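Local coordinates for protein sulfur oxygenase/reductase (Halothiobacillus neapolitanus, PDB 6QPA) that probably oxidises and disproportionates elemental sulfur with oxygen, using a mononuclear iron centre held by two histidines and a carboxylate, at residues 90-93 with 98-101; 117-122 with 252-257; 179-184 with 279-284. All coordinates share one frame; numbering follows the deposited sequence.

Contact 1 (90-93 with 98-101); sequences EMHH and EIFE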
ATOM      1  N   GLU A  90      42.420  10.124  52.606  1.00 31.92           N
ATOM      2  CA  GLU A  90      42.721   8.808  53.136  1.00 32.36           C
ATOM      3  C   GLU A  90      41.815   7.747  52.527  1.00 40.26           C
ATOM      4  O   GLU A  90      42.276   6.658  52.162  1.00 34.99           O
ATOM      5  CB  GLU A  90      42.586   8.832  54.652  1.00 32.60           C
ATOM      6  CG  GLU A  90      42.984   7.549  55.295  1.00 43.24           C
ATOM      7  CD  GLU A  90      43.017   7.671  56.800  1.00 49.56           C
ATOM      8  OE1 GLU A  90      41.948   7.938  57.393  1.00 45.76           O
ATOM      9  OE2 GLU A  90      44.123   7.540  57.379  1.00 49.17           O
ATOM     10  N   MET A  91      40.524   8.051  52.398  1.00 41.82           N
ATOM     11  CA  MET A  91      39.616   7.118  51.746  1.00 32.78           C
ATOM     12  C   MET A  91      40.097   6.794  50.335  1.00 38.15           C
ATOM     13  O   MET A  91      40.170   5.622  49.952  1.00 38.87           O
ATOM     14  CB  MET A  91      38.198   7.693  51.737  1.00 34.40           C
ATOM     15  CG  MET A  91      37.121   6.744  51.181  1.00 43.30           C
ATOM     16  SD  MET A  91      37.090   6.651  49.361  1.00 53.22           S
ATOM     17  CE  MET A  91      36.928   8.397  48.908  1.00 44.11           C
ATOM     18  N   HIS A  92      40.444   7.825  49.547  1.00 32.20           N
ATOM     19  CA  HIS A  92      40.971   7.586  48.202  1.00 35.58           C
ATOM     20  C   HIS A  92      42.232   6.730  48.232  1.00 38.40           C
ATOM     21  O   HIS A  92      42.435   5.879  47.363  1.00 37.15           O
ATOM     22  CB  HIS A  92      41.285   8.904  47.493  1.00 31.56           C
ATOM     23  CG  HIS A  92      40.175   9.417  46.635  1.00 47.59           C
ATOM     24  ND1 HIS A  92      39.743   8.753  45.509  1.00 51.98           N
ATOM     25  CD2 HIS A  92      39.440  10.552  46.711  1.00 52.19           C
ATOM     26  CE1 HIS A  92      38.768   9.442  44.941  1.00 57.70           C
ATOM     27  NE2 HIS A  92      38.564  10.539  45.651  1.00 57.69           N
ATOM     28  N   HIS A  93      43.105   6.959  49.209  1.00 32.26           N
ATOM     29  CA  HIS A  93      44.311   6.155  49.314  1.00 34.84           C
ATOM     30  C   HIS A  93      43.981   4.717  49.685  1.00 34.81           C
ATOM     31  O   HIS A  93      44.458   3.775  49.044  1.00 36.75           O
ATOM     32  CB  HIS A  93      45.266   6.771  50.341  1.00 34.59           C
ATOM     33  CG  HIS A  93      46.407   5.870  50.686  1.00 44.82           C
ATOM     34  ND1 HIS A  93      47.585   5.845  49.967  1.00 44.79           N
ATOM     35  CD2 HIS A  93      46.534   4.932  51.653  1.00 42.11           C
ATOM     36  CE1 HIS A  93      48.389   4.940  50.485  1.00 38.95           C
ATOM     37  NE2 HIS A  93      47.775   4.368  51.503  1.00 43.46           N
ATOM     38  N   GLU A  98      40.330  -0.153  44.127  1.00 38.72           N
ATOM     39  CA  GLU A  98      38.933  -0.413  43.784  1.00 43.66           C
ATOM     40  C   GLU A  98      38.291   0.801  43.128  1.00 36.38           C
ATOM     41  O   GLU A  98      37.550   0.664  42.145  1.00 34.45           O
ATOM     42  CB  GLU A  98      38.129  -0.876  45.009  1.00 50.58           C
ATOM     43  CG  GLU A  98      38.596  -0.408  46.360  1.00 58.94           C
ATOM     44  CD  GLU A  98      39.811  -1.168  46.877  1.00 52.18           C
ATOM     45  OE1 GLU A  98      39.740  -2.400  47.048  1.00 53.66           O
ATOM     46  OE2 GLU A  98      40.847  -0.524  47.095  1.00 47.17           O
ATOM     47  N   ILE A  99      38.588   2.002  43.626  1.00 39.23           N
ATOM     48  CA  ILE A  99      38.075   3.193  42.961  1.00 38.19           C
ATOM     49  C   ILE A  99      38.605   3.260  41.543  1.00 32.48           C
ATOM     50  O   ILE A  99      37.863   3.554  40.600  1.00 34.22           O
ATOM     51  CB  ILE A  99      38.442   4.451  43.754  1.00 35.11           C
ATOM     52  CG1 ILE A  99      37.608   4.519  45.033  1.00 41.37           C
ATOM     53  CG2 ILE A  99      38.213   5.676  42.900  1.00 32.00           C
ATOM     54  CD1 ILE A  99      38.068   5.575  45.979  1.00 47.53           C
ATOM     55  N   PHE A 100      39.877   2.915  41.357  1.00 36.70           N
ATOM     56  CA  PHE A 100      40.417   2.900  40.006  1.00 32.27           C
ATOM     57  C   PHE A 100      39.661   1.905  39.134  1.00 34.22           C
ATOM     58  O   PHE A 100      39.364   2.191  37.970  1.00 36.92           O
ATOM     59  CB  PHE A 100      41.918   2.580  40.020  1.00 33.94           C
ATOM     60  CG  PHE A 100      42.518   2.589  38.655  1.00 41.01           C
ATOM     61  CD1 PHE A 100      42.888   3.796  38.066  1.00 37.81           C
ATOM     62  CD2 PHE A 100      42.672   1.407  37.933  1.00 40.40           C
ATOM     63  CE1 PHE A 100      43.413   3.831  36.791  1.00 35.21           C
ATOM     64  CE2 PHE A 100      43.198   1.433  36.652  1.00 42.99           C
ATOM     65  CZ  PHE A 100      43.573   2.646  36.082  1.00 40.07           C
ATOM     66  N   GLU A 101      39.370   0.717  39.668  1.00 36.30           N
ATOM     67  CA  GLU A 101      38.635  -0.275  38.890  1.00 33.67           C
ATOM     68  C   GLU A 101      37.259   0.256  38.494  1.00 38.75           C
ATOM     69  O   GLU A 101      36.849   0.147  37.335  1.00 36.66           O
ATOM     70  CB  GLU A 101      38.493  -1.574  39.682  1.00 33.65           C
ATOM     71  CG  GLU A 101      37.708  -2.643  38.933  1.00 38.54           C
ATOM     72  CD  GLU A 101      37.173  -3.746  39.843  1.00 37.57           C
ATOM     73  OE1 GLU A 101      37.244  -3.605  41.083  1.00 35.27           O
ATOM     74  OE2 GLU A 101      36.653  -4.743  39.315  1.00 34.69           O
TER
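Ile99 CD1 reaches the imidazole of His92, an iron ligand of the facial triad of two histidines and one carboxylate, and approaches ND1, the nitrogen that does not hold the metal, at 3.6 Å. The approach is oblique to the ring, and the ring binds the iron(III) ion through NE2. The same methyl lies 3.7 Å from Met91 SD, an apolar contact, so one carbon touches both a ligand and its neighbour in sequence. Met91 and His92 each meet the isoleucine at about a right angle.

No hydrogen bond joins the two segments. The contact is a small buried patch between helix 85-94, which carries His88 and His92, and the short helix 96-101 that follows it. The first shell is completed by His88 and Glu116, and the rings of His88 and His92 meet with their planes nearly perpendicular. Farther along helix 96-101, the carboxylate of Glu101 takes hydrogen bonds from Thr223, Leu224, Ala226 and Asn227 of the second subunit, tying this helix into the assembly.

Met91 also backs its neighbour from within the helix. Its CG stands anti to the backbone N (chi1 -175°), then the chain bends at chi2 and chi3, which brings CE over one face of the His92 ring, 4.0 Å above the plane and displaced toward the rim.

Contact 2 (117-122 with 252-257); sequences PYFEVV and QYLVHI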
ATOM      1  N   PRO A 117      37.649  19.727  43.035  1.00 25.65           N
ATOM      2  CA  PRO A 117      38.085  20.740  44.003  1.00 25.86           C
ATOM      3  C   PRO A 117      37.421  20.536  45.356  1.00 30.58           C
ATOM      4  O   PRO A 117      36.351  19.933  45.480  1.00 28.32           O
ATOM      5  CB  PRO A 117      37.626  22.068  43.373  1.00 29.87           C
ATOM      6  CG  PRO A 117      37.106  21.714  41.984  1.00 27.79           C
ATOM      7  CD  PRO A 117      36.685  20.283  42.068  1.00 26.44           C
ATOM      8  N   TYR A 118      38.077  21.074  46.373  1.00 26.23           N
ATOM      9  CA  TYR A 118      37.581  21.108  47.742  1.00 31.13           C
ATOM     10  C   TYR A 118      36.917  22.454  48.033  1.00 37.65           C
ATOM     11  O   TYR A 118      37.423  23.510  47.622  1.00 29.66           O
ATOM     12  CB  TYR A 118      38.723  20.893  48.732  1.00 29.92           C
ATOM     13  CG  TYR A 118      39.247  19.475  48.844  1.00 30.44           C
ATOM     14  CD1 TYR A 118      38.525  18.504  49.528  1.00 30.78           C
ATOM     15  CD2 TYR A 118      40.500  19.120  48.320  1.00 28.15           C
ATOM     16  CE1 TYR A 118      39.006  17.204  49.674  1.00 33.15           C
ATOM     17  CE2 TYR A 118      40.992  17.812  48.464  1.00 30.63           C
ATOM     18  CZ  TYR A 118      40.232  16.866  49.143  1.00 29.09           C
ATOM     19  OH  TYR A 118      40.678  15.587  49.309  1.00 35.10           O
ATOM     20  N   PHE A 119      35.783  22.414  48.748  1.00 30.67           N
ATOM     21  CA  PHE A 119      35.007  23.610  49.031  1.00 28.78           C
ATOM     22  C   PHE A 119      34.734  23.750  50.516  1.00 34.35           C
ATOM     23  O   PHE A 119      34.393  22.785  51.207  1.00 31.39           O
ATOM     24  CB  PHE A 119      33.671  23.624  48.267  1.00 29.04           C
ATOM     25  CG  PHE A 119      33.851  23.777  46.802  1.00 31.63           C
ATOM     26  CD1 PHE A 119      34.125  22.676  46.022  1.00 27.77           C
ATOM     27  CD2 PHE A 119      33.810  25.029  46.213  1.00 31.55           C
ATOM     28  CE1 PHE A 119      34.331  22.813  44.667  1.00 29.18           C
ATOM     29  CE2 PHE A 119      34.022  25.179  44.863  1.00 31.77           C
ATOM     30  CZ  PHE A 119      34.276  24.056  44.081  1.00 30.94           C
ATOM     31  N   GLU A 120      34.866  24.972  50.981  1.00 27.60           N
ATOM     32  CA  GLU A 120      34.439  25.360  52.302  1.00 27.94           C
ATOM     33  C   GLU A 120      33.010  25.881  52.239  1.00 28.12           C
ATOM     34  O   GLU A 120      32.641  26.614  51.316  1.00 31.62           O
ATOM     35  CB  GLU A 120      35.391  26.430  52.848  1.00 32.28           C
ATOM     36  CG  GLU A 120      34.874  27.153  54.062  1.00 45.87           C
ATOM     37  CD  GLU A 120      35.737  28.346  54.448  1.00 50.00           C
ATOM     38  OE1 GLU A 120      36.831  28.528  53.858  1.00 48.85           O
ATOM     39  OE2 GLU A 120      35.306  29.096  55.346  1.00 54.87           O
ATOM     40  N   VAL A 121      32.200  25.481  53.213  1.00 31.84           N
ATOM     41  CA  VAL A 121      30.844  25.992  53.338  1.00 30.62           C
ATOM     42  C   VAL A 121      30.941  27.294  54.123  1.00 36.14           C
ATOM     43  O   VAL A 121      31.065  27.286  55.343  1.00 39.01           O
ATOM     44  CB  VAL A 121      29.911  24.981  54.005  1.00 32.18           C
ATOM     45  CG1 VAL A 121      28.494  25.565  54.109  1.00 33.01           C
ATOM     46  CG2 VAL A 121      29.880  23.696  53.186  1.00 34.79           C
ATOM     47  N   VAL A 122      30.897  28.416  53.404  1.00 34.98           N
ATOM     48  CA  VAL A 122      31.031  29.740  54.014  1.00 37.72           C
ATOM     49  C   VAL A 122      29.812  30.060  54.865  1.00 36.98           C
ATOM     50  O   VAL A 122      29.925  30.579  55.980  1.00 33.94           O
ATOM     51  CB  VAL A 122      31.220  30.804  52.915  1.00 41.71           C
ATOM     52  CG1 VAL A 122      31.186  32.181  53.506  1.00 45.53           C
ATOM     53  CG2 VAL A 122      32.516  30.555  52.135  1.00 34.64           C
ATOM     54  N   GLN A 252      37.184  31.015  43.212  1.00 31.08           N
ATOM     55  CA  GLN A 252      35.894  30.536  42.737  1.00 29.98           C
ATOM     56  C   GLN A 252      34.949  30.340  43.905  1.00 31.59           C
ATOM     57  O   GLN A 252      35.309  29.712  44.906  1.00 30.67           O
ATOM     58  CB  GLN A 252      36.027  29.216  41.979  1.00 34.80           C
ATOM     59  CG  GLN A 252      34.676  28.645  41.583  1.00 30.81           C
ATOM     60  CD  GLN A 252      34.815  27.307  40.913  1.00 33.88           C
ATOM     61  OE1 GLN A 252      35.361  26.381  41.497  1.00 30.93           O
ATOM     62  NE2 GLN A 252      34.343  27.201  39.676  1.00 32.80           N
ATOM     63  N   TYR A 253      33.736  30.862  43.767  1.00 30.52           N
ATOM     64  CA  TYR A 253      32.637  30.540  44.665  1.00 29.77           C
ATOM     65  C   TYR A 253      31.538  29.858  43.877  1.00 31.31           C
ATOM     66  O   TYR A 253      31.169  30.330  42.793  1.00 30.27           O
ATOM     67  CB  TYR A 253      32.072  31.796  45.334  1.00 29.84           C
ATOM     68  CG  TYR A 253      32.954  32.407  46.414  1.00 25.33           C
ATOM     69  CD1 TYR A 253      34.009  33.239  46.092  1.00 26.71           C
ATOM     70  CD2 TYR A 253      32.689  32.180  47.763  1.00 26.43           C
ATOM     71  CE1 TYR A 253      34.807  33.816  47.089  1.00 31.08           C
ATOM     72  CE2 TYR A 253      33.474  32.753  48.773  1.00 28.61           C
ATOM     73  CZ  TYR A 253      34.531  33.565  48.429  1.00 34.23           C
ATOM     74  OH  TYR A 253      35.284  34.146  49.427  1.00 33.17           O
ATOM     75  N   LEU A 254      31.006  28.765  44.424  1.00 29.72           N
ATOM     76  CA  LEU A 254      29.819  28.113  43.887  1.00 24.24           C
ATOM     77  C   LEU A 254      28.645  28.426  44.793  1.00 33.74           C
ATOM     78  O   LEU A 254      28.685  28.120  45.989  1.00 33.24           O
ATOM     79  CB  LEU A 254      30.002  26.606  43.787  1.00 22.87           C
ATOM     80  CG  LEU A 254      31.118  26.232  42.831  1.00 25.94           C
ATOM     81  CD1 LEU A 254      31.175  24.710  42.668  1.00 23.09           C
ATOM     82  CD2 LEU A 254      30.848  26.919  41.505  1.00 21.96           C
ATOM     83  N   VAL A 255      27.602  29.020  44.224  1.00 31.45           N
ATOM     84  CA  VAL A 255      26.402  29.350  44.976  1.00 32.21           C
ATOM     85  C   VAL A 255      25.364  28.268  44.692  1.00 26.71           C
ATOM     86  O   VAL A 255      24.799  28.199  43.597  1.00 27.72           O
ATOM     87  CB  VAL A 255      25.896  30.753  44.622  1.00 31.47           C
ATOM     88  CG1 VAL A 255      24.550  31.021  45.306  1.00 28.28           C
ATOM     89  CG2 VAL A 255      26.951  31.800  45.033  1.00 27.78           C
ATOM     90  N   HIS A 256      25.092  27.438  45.695  1.00 30.53           N
ATOM     91  CA  HIS A 256      24.210  26.277  45.571  1.00 29.08           C
ATOM     92  C   HIS A 256      22.819  26.687  46.051  1.00 28.26           C
ATOM     93  O   HIS A 256      22.666  27.109  47.198  1.00 29.81           O
ATOM     94  CB  HIS A 256      24.797  25.129  46.395  1.00 24.19           C
ATOM     95  CG  HIS A 256      23.897  23.943  46.585  1.00 30.71           C
ATOM     96  ND1 HIS A 256      24.254  22.676  46.179  1.00 30.17           N
ATOM     97  CD2 HIS A 256      22.714  23.808  47.230  1.00 30.52           C
ATOM     98  CE1 HIS A 256      23.311  21.819  46.521  1.00 27.71           C
ATOM     99  NE2 HIS A 256      22.368  22.479  47.169  1.00 33.59           N
ATOM    100  N   ILE A 257      21.826  26.636  45.161  1.00 29.21           N
ATOM    101  CA  ILE A 257      20.459  27.024  45.512  1.00 29.24           C
ATOM    102  C   ILE A 257      19.497  25.914  45.118  1.00 30.62           C
ATOM    103  O   ILE A 257      19.485  25.470  43.964  1.00 27.69           O
ATOM    104  CB  ILE A 257      20.030  28.342  44.843  1.00 26.13           C
ATOM    105  CG1 ILE A 257      21.150  29.390  44.935  1.00 33.34           C
ATOM    106  CG2 ILE A 257      18.756  28.849  45.510  1.00 28.47           C
ATOM    107  CD1 ILE A 257      20.860  30.646  44.164  1.00 33.68           C
TER
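Phe119 holds CG anti to its carbonyl carbon (chi1 -68°), which throws the ring from strand 117-122 toward strand 252-257, and Leu254 has the same first torsion, which turns its branch to meet the ring. They touch at the far end of the phenyl: Leu254 CD1 lies 3.5 Å from Phe119 CZ and 3.6 Å from Phe119 CE2, coming in obliquely, while Leu254 CG is 3.7 Å from CE2. Gln252, extended along its whole chain, delivers OE1 to the edge of the same ring, near its plane and 3.6 Å from Phe119 CZ. That places the amide oxygen beside the electropositive rim of the phenyl, with ring and amide planes 33° apart. The amide has polar partners too: NE2 gives a hydrogen bond to Asp164 and OE1 takes a weak one from Gln201.

Further along, Val122 CG2 meets the edge of the Tyr253 ring at CE2, 4.1 Å away, the two side chains crossing at about a right angle. The phenol hydroxyl of Tyr253 is hydrogen-bonded to Glu176.

No backbone bond links the segments, whose axes come within 8.7 Å at an angle of 62°. They are not sheet neighbours: strand 193-204 pairs antiparallel with both, in a curled sheet consistent with the barrel of the dimeric alpha-beta barrel clan. Phe119 and Leu254 fill the space inside this curl, joined by Ile10 and Met12 of strand 7-15, Met199 and Gln201 of strand 193-204 and Ile162 of strand 159-167. On the other side, Val122 and Tyr253 lie against helix 172-189.

Contact 3 (179-184 with 279-284); sequences ATETLE and RQIHNN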
ATOM      1  N   ALA A 179      26.500  38.087  48.769  1.00 36.22           N
ATOM      2  CA  ALA A 179      25.796  36.866  48.387  1.00 36.07           C
ATOM      3  C   ALA A 179      24.885  36.393  49.510  1.00 32.77           C
ATOM      4  O   ALA A 179      23.736  35.992  49.269  1.00 31.60           O
ATOM      5  CB  ALA A 179      26.798  35.764  48.022  1.00 30.45           C
ATOM      6  N   THR A 180      25.380  36.454  50.750  1.00 28.87           N
ATOM      7  CA  THR A 180      24.556  36.101  51.895  1.00 29.08           C
ATOM      8  C   THR A 180      23.302  36.956  51.943  1.00 32.61           C
ATOM      9  O   THR A 180      22.195  36.438  52.115  1.00 36.35           O
ATOM     10  CB  THR A 180      25.353  36.263  53.184  1.00 32.62           C
ATOM     11  OG1 THR A 180      26.421  35.309  53.218  1.00 37.56           O
ATOM     12  CG2 THR A 180      24.457  36.100  54.401  1.00 27.18           C
ATOM     13  N   GLU A 181      23.451  38.275  51.792  1.00 30.07           N
ATOM     14  CA  GLU A 181      22.269  39.133  51.854  1.00 27.99           C
ATOM     15  C   GLU A 181      21.302  38.832  50.714  1.00 29.32           C
ATOM     16  O   GLU A 181      20.086  38.782  50.922  1.00 40.40           O
ATOM     17  CB  GLU A 181      22.685  40.614  51.859  1.00 28.15           C
ATOM     18  CG  GLU A 181      21.489  41.532  52.103  1.00 40.73           C
ATOM     19  CD  GLU A 181      21.834  43.024  52.176  1.00 51.20           C
ATOM     20  OE1 GLU A 181      23.029  43.401  52.055  1.00 53.99           O
ATOM     21  OE2 GLU A 181      20.880  43.815  52.355  1.00 50.04           O
ATOM     22  N   THR A 182      21.831  38.598  49.505  1.00 32.22           N
ATOM     23  CA  THR A 182      20.990  38.249  48.360  1.00 34.75           C
ATOM     24  C   THR A 182      20.175  36.991  48.641  1.00 38.82           C
ATOM     25  O   THR A 182      18.958  36.951  48.411  1.00 37.03           O
ATOM     26  CB  THR A 182      21.857  38.014  47.116  1.00 32.38           C
ATOM     27  OG1 THR A 182      22.636  39.173  46.825  1.00 30.54           O
ATOM     28  CG2 THR A 182      20.963  37.695  45.882  1.00 31.34           C
ATOM     29  N   LEU A 183      20.848  35.944  49.131  1.00 36.68           N
ATOM     30  CA  LEU A 183      20.220  34.636  49.302  1.00 34.22           C
ATOM     31  C   LEU A 183      19.201  34.643  50.434  1.00 37.03           C
ATOM     32  O   LEU A 183      18.150  33.996  50.340  1.00 28.71           O
ATOM     33  CB  LEU A 183      21.307  33.582  49.540  1.00 31.01           C
ATOM     34  CG  LEU A 183      22.170  33.306  48.310  1.00 26.08           C
ATOM     35  CD1 LEU A 183      23.470  32.594  48.656  1.00 25.99           C
ATOM     36  CD2 LEU A 183      21.332  32.494  47.274  1.00 25.84           C
ATOM     37  N   GLU A 184      19.495  35.372  51.511  1.00 33.54           N
ATOM     38  CA  GLU A 184      18.541  35.505  52.601  1.00 37.38           C
ATOM     39  C   GLU A 184      17.284  36.237  52.150  1.00 39.37           C
ATOM     40  O   GLU A 184      16.175  35.907  52.590  1.00 38.60           O
ATOM     41  CB  GLU A 184      19.201  36.237  53.766  1.00 33.57           C
ATOM     42  CG  GLU A 184      20.230  35.371  54.461  1.00 40.03           C
ATOM     43  CD  GLU A 184      20.933  36.075  55.610  1.00 44.94           C
ATOM     44  OE1 GLU A 184      20.927  37.322  55.642  1.00 46.16           O
ATOM     45  OE2 GLU A 184      21.487  35.374  56.482  1.00 48.50           O
ATOM     46  N   ARG A 279      17.620  43.709  43.317  1.00 31.83           N
ATOM     47  CA  ARG A 279      18.569  44.117  42.290  1.00 34.96           C
ATOM     48  C   ARG A 279      19.695  44.989  42.857  1.00 37.66           C
ATOM     49  O   ARG A 279      20.863  44.788  42.511  1.00 33.75           O
ATOM     50  CB  ARG A 279      17.813  44.830  41.179  1.00 33.50           C
ATOM     51  CG  ARG A 279      18.639  45.407  40.060  1.00 32.33           C
ATOM     52  CD  ARG A 279      17.702  45.659  38.918  1.00 38.78           C
ATOM     53  NE  ARG A 279      18.174  46.629  37.949  1.00 39.94           N
ATOM     54  CZ  ARG A 279      17.671  46.740  36.723  1.00 39.06           C
ATOM     55  NH1 ARG A 279      16.712  45.913  36.325  1.00 31.06           N
ATOM     56  NH2 ARG A 279      18.127  47.665  35.895  1.00 39.96           N
ATOM     57  N   GLN A 280      19.371  45.938  43.750  1.00 34.22           N
ATOM     58  CA  GLN A 280      20.416  46.767  44.357  1.00 37.51           C
ATOM     59  C   GLN A 280      21.346  45.927  45.225  1.00 37.37           C
ATOM     60  O   GLN A 280      22.570  46.074  45.158  1.00 39.84           O
ATOM     61  CB  GLN A 280      19.802  47.881  45.212  1.00 34.76           C
ATOM     62  CG  GLN A 280      18.774  48.758  44.518  1.00 37.78           C
ATOM     63  CD  GLN A 280      19.197  49.148  43.132  1.00 43.90           C
ATOM     64  OE1 GLN A 280      20.264  49.715  42.949  1.00 47.26           O
ATOM     65  NE2 GLN A 280      18.358  48.852  42.142  1.00 46.29           N
ATOM     66  N   ILE A 281      20.772  45.039  46.038  1.00 35.76           N
ATOM     67  CA  ILE A 281      21.558  44.156  46.895  1.00 37.81           C
ATOM     68  C   ILE A 281      22.497  43.300  46.056  1.00 35.26           C
ATOM     69  O   ILE A 281      23.701  43.225  46.324  1.00 38.48           O
ATOM     70  CB  ILE A 281      20.619  43.280  47.743  1.00 32.51           C
ATOM     71  CG1 ILE A 281      19.827  44.143  48.738  1.00 35.95           C
ATOM     72  CG2 ILE A 281      21.383  42.114  48.396  1.00 28.55           C
ATOM     73  CD1 ILE A 281      18.657  43.420  49.382  1.00 38.96           C
ATOM     74  N   HIS A 282      21.969  42.680  44.997  1.00 30.00           N
ATOM     75  CA  HIS A 282      22.779  41.761  44.197  1.00 33.46           C
ATOM     76  C   HIS A 282      23.784  42.525  43.343  1.00 30.70           C
ATOM     77  O   HIS A 282      24.946  42.121  43.240  1.00 30.00           O
ATOM     78  CB  HIS A 282      21.872  40.871  43.323  1.00 32.12           C
ATOM     79  CG  HIS A 282      22.601  39.782  42.572  1.00 26.14           C
ATOM     80  ND1 HIS A 282      22.725  39.776  41.196  1.00 30.92           N
ATOM     81  CD2 HIS A 282      23.204  38.648  43.003  1.00 26.98           C
ATOM     82  CE1 HIS A 282      23.379  38.692  40.810  1.00 28.72           C
ATOM     83  NE2 HIS A 282      23.693  37.994  41.890  1.00 32.70           N
ATOM     84  N   ASN A 283      23.357  43.642  42.734  1.00 29.01           N
ATOM     85  CA  ASN A 283      24.289  44.442  41.945  1.00 33.01           C
ATOM     86  C   ASN A 283      25.472  44.888  42.793  1.00 36.83           C
ATOM     87  O   ASN A 283      26.627  44.700  42.405  1.00 32.34           O
ATOM     88  CB  ASN A 283      23.584  45.670  41.341  1.00 30.39           C
ATOM     89  CG  ASN A 283      22.769  45.316  40.105  1.00 34.32           C
ATOM     90  OD1 ASN A 283      22.678  44.150  39.735  1.00 31.45           O
ATOM     91  ND2 ASN A 283      22.184  46.317  39.463  1.00 31.16           N
ATOM     92  N   ASN A 284      25.200  45.466  43.967  1.00 35.08           N
ATOM     93  CA  ASN A 284      26.274  46.038  44.772  1.00 37.11           C
ATOM     94  C   ASN A 284      27.026  45.000  45.596  1.00 40.28           C
ATOM     95  O   ASN A 284      28.232  45.149  45.823  1.00 39.82           O
ATOM     96  CB  ASN A 284      25.701  47.129  45.667  1.00 31.31           C
ATOM     97  CG  ASN A 284      25.135  48.270  44.862  1.00 37.89           C
ATOM     98  OD1 ASN A 284      25.736  48.694  43.874  1.00 45.83           O
ATOM     99  ND2 ASN A 284      23.975  48.762  45.257  1.00 43.59           N
TER
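Helices 179-184 and 279-284 run nearly antiparallel, their N-to-C directions 154° apart and their axes 8.8 Å from each other at closest, with Thr182 and His282 bringing their CA atoms within 5.7 Å. Ile281 does most of the filling. Its CG2 comes 3.6 Å from Thr182 OG1 and also lies beside the aliphatic stem of Glu181, with CG at 3.8 Å from it. The glutamate has its CG anti to the backbone N (chi1 -173°); the extended chain carries OE2 to Ile281 CD1, 3.7 Å away, and crosses the isoleucine at about a right angle. This is the solvent side of the interface, where the carboxylate is exposed and the hydrocarbon part of the chain shields the isoleucine.

Both helices belong to the outer layer of this alpha-beta barrel fold: Leu183, on another side of helix 172-189, packs on strands 193-204 and 251-259, while helix 276-287 lies farther out. On the inner side of the crossing Thr182 and His282 take over. Thr182 CG2 meets His282 CD2 at 3.8 Å, obliquely to the imidazole, and OG1 lies in the ring plane at its edge. That hydroxyl is already hydrogen-bonded to Gly178 O, a turn back in its own helix, and only packs against the histidine.

Replacing Ile281 by an alanine would probably leave the stem of Glu181 without its apolar partner and open a gap beside Thr182. Val272 of helix 271-274 touches both Thr182 and His282.

How the contacts relate
Contact 2 lies nearest the centre of the chain, in the barrel interior, whereas contacts 1 and 3 sit in helical layers on opposite sides of that centre, their own centres about 41 Å apart. Contact 1 is still buried, while contact 3 reaches the surface. Contacts 2 and 3 touch: Leu183 packs on Val255 and Ile257, so helix 172-189 links the sheet to the outer helix pair. Contacts 1 and 2 do not touch, but strand 110-125 supplies both Phe119 and Glu116. Contact 1 sets a methyl against a thioether and a metal-bound imidazole, contact 2 is aromatic and aliphatic with one amide oxygen at a ring edge, and contact 3 mixes methyls with an exposed carboxylate.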